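Local coordinates for protein cell division GTPase FtsZ, diverged (PDB 3V3T) that is a divergent member of the tubulin/FtsZ family of GTPase-fold proteins, related to the TubZ proteins and named for cell division, at residues A180-S192 against I203-E217. The protein carries 1 engineered substitution. Numbering follows the deposited sequence. Where two conformers were deposited one is given.
Sequences ATLFNDFMNMSES and ISKLLTMKKSNVILE
Phe-186 is the place to start: its ring sits among Leu-206, Leu-207 and Ile-215, where helix 180-187 meets both helix 203-208 and strand 211-217. With CG anti to the backbone N (chi1 160°), the ring is placed among the side chains of the second segment; CZ lies 4.0 Å from Leu-206 CB, and CE2 equally close to Leu-207 CD2. The neighbouring Met-187 folds back through bends at chi2 and chi3, laying CE 3.0 Å above the plane of the Phe-186 ring, over its centre. That same methyl packs 3.5 Å from Ile-203 CG2, while the sulfur meets Leu-207 tip to tip. From the strand, Ile-215 packs its CG2 3.8 Å from Leu-182 CB, and its CD1 rests against the helix, touching the Leu-182 carbonyl oxygen, CA of Phe-183 and CB of Phe-186. The strand runs almost perpendicular to the helix, at 92°, and Val-283 of the adjacent strand 281-287 also touches Phe-186.

Packing thins past the helix, where Met-189 and Ser-190 meet little more than CD1 of Ile-203, and Glu-191 and Ser-192 run on exposed and poorly ordered. At the other end, Glu-217 packs closely along Leu-182 CD2 and brings its carboxylate, at the partly exposed margin, nearly coplanar (17°) with that of Asp-185. OD2 of Asp-185 and OE2 of Glu-217 are modelled only 2.4 Å apart; Lys-279 makes a salt bridge to Asp-185 and a long, weak ion pair with Glu-217.

Helix 180-187 is thus seated on elements of the TubZ-related C-terminal family region by an apolar core. So short an acid-acid separation is doubtful; if real, one acid probably holds a proton, and Lys-279 would offset part of the remaining charge.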
loop_
_atom_site.group_PDB
_atom_site.type_symbol
_atom_site.label_atom_id
_atom_site.label_comp_id
_atom_site.label_asym_id
_atom_site.label_seq_id
_atom_site.Cartn_x
_atom_site.Cartn_y
_atom_site.Cartn_z
ATOM N N ALA A 180 -4.358 -0.179 7.990
ATOM C CA ALA A 180 -4.305 1.127 8.616
ATOM C C ALA A 180 -3.482 1.043 9.898
ATOM O O ALA A 180 -2.624 1.894 10.160
ATOM C CB ALA A 180 -5.694 1.634 8.898
ATOM N N THR A 181 -3.719 -0.000 10.683
ATOM C CA THR A 181 -2.982 -0.169 11.929
ATOM C C THR A 181 -1.495 -0.377 11.653
ATOM O O THR A 181 -0.642 0.263 12.276
ATOM C CB THR A 181 -3.559 -1.320 12.773
ATOM O OG1 THR A 181 -4.922 -1.026 13.079
ATOM C CG2 THR A 181 -2.787 -1.491 14.083
ATOM N N LEU A 182 -1.176 -1.252 10.705
ATOM C CA LEU A 182 0.225 -1.554 10.436
ATOM C C LEU A 182 0.950 -0.320 9.911
ATOM O O LEU A 182 2.071 -0.023 10.309
ATOM C CB LEU A 182 0.362 -2.716 9.459
ATOM C CG LEU A 182 -0.054 -4.087 9.993
ATOM C CD1 LEU A 182 -0.053 -5.102 8.865
ATOM C CD2 LEU A 182 0.881 -4.528 11.100
ATOM N N PHE A 183 0.306 0.412 9.022
ATOM C CA PHE A 183 0.955 1.577 8.451
ATOM C C PHE A 183 1.163 2.676 9.488
ATOM O O PHE A 183 2.233 3.272 9.576
ATOM C CB PHE A 183 0.150 2.117 7.273
ATOM C CG PHE A 183 0.859 3.179 6.524
ATOM C CD1 PHE A 183 1.811 2.846 5.572
ATOM C CD2 PHE A 183 0.584 4.516 6.763
ATOM C CE1 PHE A 183 2.477 3.849 4.860
ATOM C CE2 PHE A 183 1.241 5.506 6.059
ATOM C CZ PHE A 183 2.191 5.163 5.104
ATOM N N ASN A 184 0.132 2.948 10.270
ATOM C CA ASN A 184 0.250 3.933 11.325
ATOM C C ASN A 184 1.267 3.517 12.402
ATOM O O ASN A 184 2.018 4.354 12.913
ATOM C CB ASN A 184 -1.123 4.240 11.929
ATOM C CG ASN A 184 -1.083 5.407 12.879
ATOM O OD1 ASN A 184 -0.799 6.542 12.481
ATOM N ND2 ASN A 184 -1.364 5.140 14.148
ATOM N N ASP A 185 1.308 2.229 12.736
ATOM C CA ASP A 185 2.319 1.732 13.677
ATOM C C ASP A 185 3.708 1.951 13.101
ATOM O O ASP A 185 4.622 2.374 13.802
ATOM C CB ASP A 185 2.119 0.248 13.973
ATOM C CG ASP A 185 0.935 -0.006 14.874
ATOM O OD1 ASP A 185 0.422 0.962 15.481
ATOM O OD2 ASP A 185 0.519 -1.174 14.973
ATOM N N PHE A 186 3.847 1.668 11.809
ATOM C CA PHE A 186 5.089 1.915 11.088
ATOM C C PHE A 186 5.535 3.382 11.238
ATOM O O PHE A 186 6.650 3.661 11.675
ATOM C CB PHE A 186 4.905 1.470 9.629
ATOM C CG PHE A 186 5.881 2.061 8.670
ATOM C CD1 PHE A 186 7.205 2.216 9.010
ATOM C CD2 PHE A 186 5.466 2.437 7.400
ATOM C CE1 PHE A 186 8.093 2.755 8.108
ATOM C CE2 PHE A 186 6.352 2.965 6.495
ATOM C CZ PHE A 186 7.668 3.126 6.848
ATOM N N MET A 187 4.643 4.318 10.935
ATOM C CA MET A 187 4.938 5.736 11.128
ATOM C C MET A 187 5.225 6.134 12.582
ATOM O O MET A 187 5.833 7.170 12.829
ATOM C CB MET A 187 3.789 6.586 10.586
ATOM C CG MET A 187 3.542 6.408 9.102
ATOM S SD MET A 187 4.947 6.988 8.121
ATOM C CE MET A 187 6.032 5.576 8.143
ATOM N N ASN A 188 4.781 5.338 13.550
ATOM C CA ASN A 188 5.025 5.689 14.958
ATOM C C ASN A 188 6.328 5.150 15.564
ATOM O O ASN A 188 6.535 5.275 16.770
ATOM C CB ASN A 188 3.861 5.241 15.848
ATOM C CG ASN A 188 2.624 6.087 15.667
ATOM O OD1 ASN A 188 2.695 7.254 15.265
ATOM N ND2 ASN A 188 1.474 5.508 15.984
ATOM N N MET A 189 7.192 4.542 14.753
ATOM C CA MET A 189 8.422 3.946 15.266
ATOM C C MET A 189 9.393 4.993 15.791
ATOM O O MET A 189 10.384 4.658 16.443
ATOM C CB MET A 189 9.109 3.092 14.200
ATOM C CG MET A 189 8.376 1.816 13.862
ATOM S SD MET A 189 9.073 1.027 12.408
ATOM C CE MET A 189 10.475 0.175 13.118
ATOM N N SER A 190 9.111 6.262 15.506
ATOM C CA SER A 190 9.968 7.344 15.991
ATOM C C SER A 190 9.565 7.868 17.368
ATOM O O SER A 190 10.305 8.652 17.964
ATOM C CB SER A 190 10.033 8.498 14.984
ATOM O OG SER A 190 8.745 8.804 14.474
ATOM N N GLU A 191 8.410 7.441 17.879
ATOM C CA GLU A 191 7.951 7.895 19.188
ATOM C C GLU A 191 9.064 7.758 20.227
ATOM O O GLU A 191 9.585 6.662 20.448
ATOM C CB GLU A 191 6.693 7.134 19.619
ATOM C CG GLU A 191 5.460 7.478 18.787
ATOM C CD GLU A 191 4.247 6.625 19.130
ATOM O OE1 GLU A 191 4.426 5.472 19.583
ATOM O OE2 GLU A 191 3.111 7.111 18.942
ATOM N N SER A 192 9.419 8.879 20.854
ATOM C CA SER A 192 10.543 8.925 21.789
ATOM C C SER A 192 10.599 7.714 22.721
ATOM O O SER A 192 9.571 7.177 23.139
ATOM C CB SER A 192 10.546 10.232 22.592
ATOM O OG SER A 192 9.496 10.264 23.543
ATOM N N ILE A 203 12.736 6.566 9.065
ATOM C CA ILE A 203 11.359 6.293 8.680
ATOM C C ILE A 203 11.125 6.873 7.300
ATOM O O ILE A 203 10.546 6.221 6.427
ATOM C CB ILE A 203 10.379 6.892 9.690
ATOM C CG1 ILE A 203 10.234 5.957 10.894
ATOM C CG2 ILE A 203 9.030 7.110 9.065
ATOM C CD1 ILE A 203 9.605 6.615 12.100
ATOM N N SER A 204 11.606 8.093 7.095
ATOM C CA SER A 204 11.570 8.713 5.770
ATOM C C SER A 204 12.245 7.815 4.720
ATOM O O SER A 204 11.664 7.530 3.669
ATOM C CB SER A 204 12.230 10.097 5.809
ATOM O OG SER A 204 12.372 10.631 4.505
ATOM N N LYS A 205 13.463 7.362 5.007
ATOM C CA LYS A 205 14.178 6.476 4.082
ATOM C C LYS A 205 13.421 5.184 3.768
ATOM O O LYS A 205 13.456 4.696 2.640
ATOM C CB LYS A 205 15.590 6.167 4.600
ATOM C CG LYS A 205 16.610 7.222 4.188
ATOM C CD LYS A 205 17.822 7.250 5.088
ATOM C CE LYS A 205 18.757 8.391 4.676
ATOM N NZ LYS A 205 19.932 8.543 5.596
ATOM N N LEU A 206 12.751 4.616 4.765
ATOM C CA LEU A 206 11.952 3.422 4.525
ATOM C C LEU A 206 10.749 3.751 3.620
ATOM O O LEU A 206 10.375 2.955 2.771
ATOM C CB LEU A 206 11.484 2.803 5.843
ATOM C CG LEU A 206 12.550 2.130 6.711
ATOM C CD1 LEU A 206 12.118 2.071 8.172
ATOM C CD2 LEU A 206 12.935 0.737 6.194
ATOM N N LEU A 207 10.158 4.926 3.824
ATOM C CA LEU A 207 9.026 5.396 3.045
ATOM C C LEU A 207 9.382 5.677 1.590
ATOM O O LEU A 207 8.553 5.509 0.696
ATOM C CB LEU A 207 8.505 6.698 3.641
ATOM C CG LEU A 207 7.338 6.647 4.617
ATOM C CD1 LEU A 207 7.063 8.064 5.142
ATOM C CD2 LEU A 207 6.097 6.028 3.959
ATOM N N THR A 208 10.607 6.127 1.353
ATOM C CA THR A 208 10.981 6.530 0.007
ATOM C C THR A 208 11.672 5.418 -0.786
ATOM O O THR A 208 12.005 5.606 -1.956
ATOM C CB THR A 208 11.815 7.845 0.006
ATOM O OG1 THR A 208 13.031 7.676 0.747
ATOM C CG2 THR A 208 11.013 8.974 0.623
ATOM N N MET A 209 11.864 4.259 -0.153
ATOM C CA MET A 209 12.479 3.119 -0.832
ATOM C C MET A 209 11.517 2.547 -1.864
ATOM O O MET A 209 10.335 2.376 -1.590
ATOM C CB MET A 209 12.873 2.028 0.160
ATOM C CG MET A 209 13.345 0.746 -0.501
ATOM S SD MET A 209 14.837 0.964 -1.495
ATOM C CE MET A 209 16.024 1.497 -0.278
ATOM N N LYS A 210 12.032 2.253 -3.053
ATOM C CA LYS A 210 11.191 1.828 -4.155
ATOM C C LYS A 210 10.993 0.320 -4.152
ATOM O O LYS A 210 11.684 -0.403 -3.443
ATOM C CB LYS A 210 11.791 2.261 -5.486
ATOM C CG LYS A 210 12.216 3.715 -5.535
ATOM C CD LYS A 210 11.058 4.639 -5.252
ATOM C CE LYS A 210 11.514 6.077 -5.422
ATOM N NZ LYS A 210 12.557 6.167 -6.493
ATOM N N LYS A 211 10.050 -0.131 -4.973
ATOM C CA LYS A 211 9.628 -1.520 -5.011
ATOM C C LYS A 211 8.736 -1.804 -3.822
ATOM O O LYS A 211 8.062 -0.905 -3.288
ATOM C CB LYS A 211 10.842 -2.452 -5.043
ATOM C CG LYS A 211 11.605 -2.348 -6.370
ATOM C CD LYS A 211 13.112 -2.472 -6.187
ATOM C CE LYS A 211 13.583 -3.908 -6.162
ATOM N NZ LYS A 211 15.042 -3.980 -5.804
ATOM N N SER A 212 8.755 -3.048 -3.375
ATOM C CA SER A 212 7.719 -3.509 -2.484
ATOM C C SER A 212 8.073 -3.425 -1.017
ATOM O O SER A 212 9.165 -3.773 -0.587
ATOM C CB SER A 212 7.281 -4.929 -2.852
ATOM O OG SER A 212 5.993 -4.882 -3.412
ATOM N N ASN A 213 7.086 -2.977 -0.266
ATOM C CA ASN A 213 7.233 -2.848 1.158
ATOM C C ASN A 213 6.257 -3.812 1.863
ATOM O O ASN A 213 5.134 -4.034 1.409
ATOM C CB ASN A 213 7.042 -1.372 1.560
ATOM C CG ASN A 213 8.151 -0.447 0.997
ATOM O OD1 ASN A 213 8.971 -0.846 0.147
ATOM N ND2 ASN A 213 8.166 0.802 1.469
ATOM N N VAL A 214 6.720 -4.434 2.947
ATOM C CA VAL A 214 5.856 -5.304 3.747
ATOM C C VAL A 214 6.037 -4.943 5.240
ATOM O O VAL A 214 7.157 -4.734 5.706
ATOM C CB VAL A 214 6.144 -6.810 3.488
ATOM C CG1 VAL A 214 5.519 -7.684 4.571
ATOM C CG2 VAL A 214 5.610 -7.216 2.128
ATOM N N ILE A 215 4.930 -4.831 5.973
ATOM C CA ILE A 215 4.973 -4.485 7.392
ATOM C C ILE A 215 4.489 -5.689 8.186
ATOM O O ILE A 215 3.419 -6.220 7.897
ATOM C CB ILE A 215 4.048 -3.272 7.707
ATOM C CG1 ILE A 215 4.393 -2.080 6.813
ATOM C CG2 ILE A 215 4.121 -2.897 9.190
ATOM C CD1 ILE A 215 3.443 -0.906 6.951
ATOM N N LEU A 216 5.272 -6.123 9.172
ATOM C CA LEU A 216 4.900 -7.271 10.006
ATOM C C LEU A 216 4.881 -6.923 11.480
ATOM O O LEU A 216 5.774 -6.247 11.972
ATOM C CB LEU A 216 5.889 -8.420 9.820
ATOM C CG LEU A 216 6.082 -8.935 8.388
ATOM C CD1 LEU A 216 7.304 -9.855 8.316
ATOM C CD2 LEU A 216 4.831 -9.655 7.907
ATOM N N GLU A 217 3.868 -7.402 12.192
ATOM C CA GLU A 217 3.901 -7.372 13.643
ATOM C C GLU A 217 3.836 -8.793 14.222
ATOM O O GLU A 217 3.120 -9.656 13.716
ATOM C CB GLU A 217 2.815 -6.450 14.199
ATOM C CG GLU A 217 3.116 -4.972 13.928
ATOM C CD GLU A 217 2.052 -4.029 14.450
ATOM O OE1 GLU A 217 1.099 -4.492 15.099
ATOM O OE2 GLU A 217 2.166 -2.809 14.213
#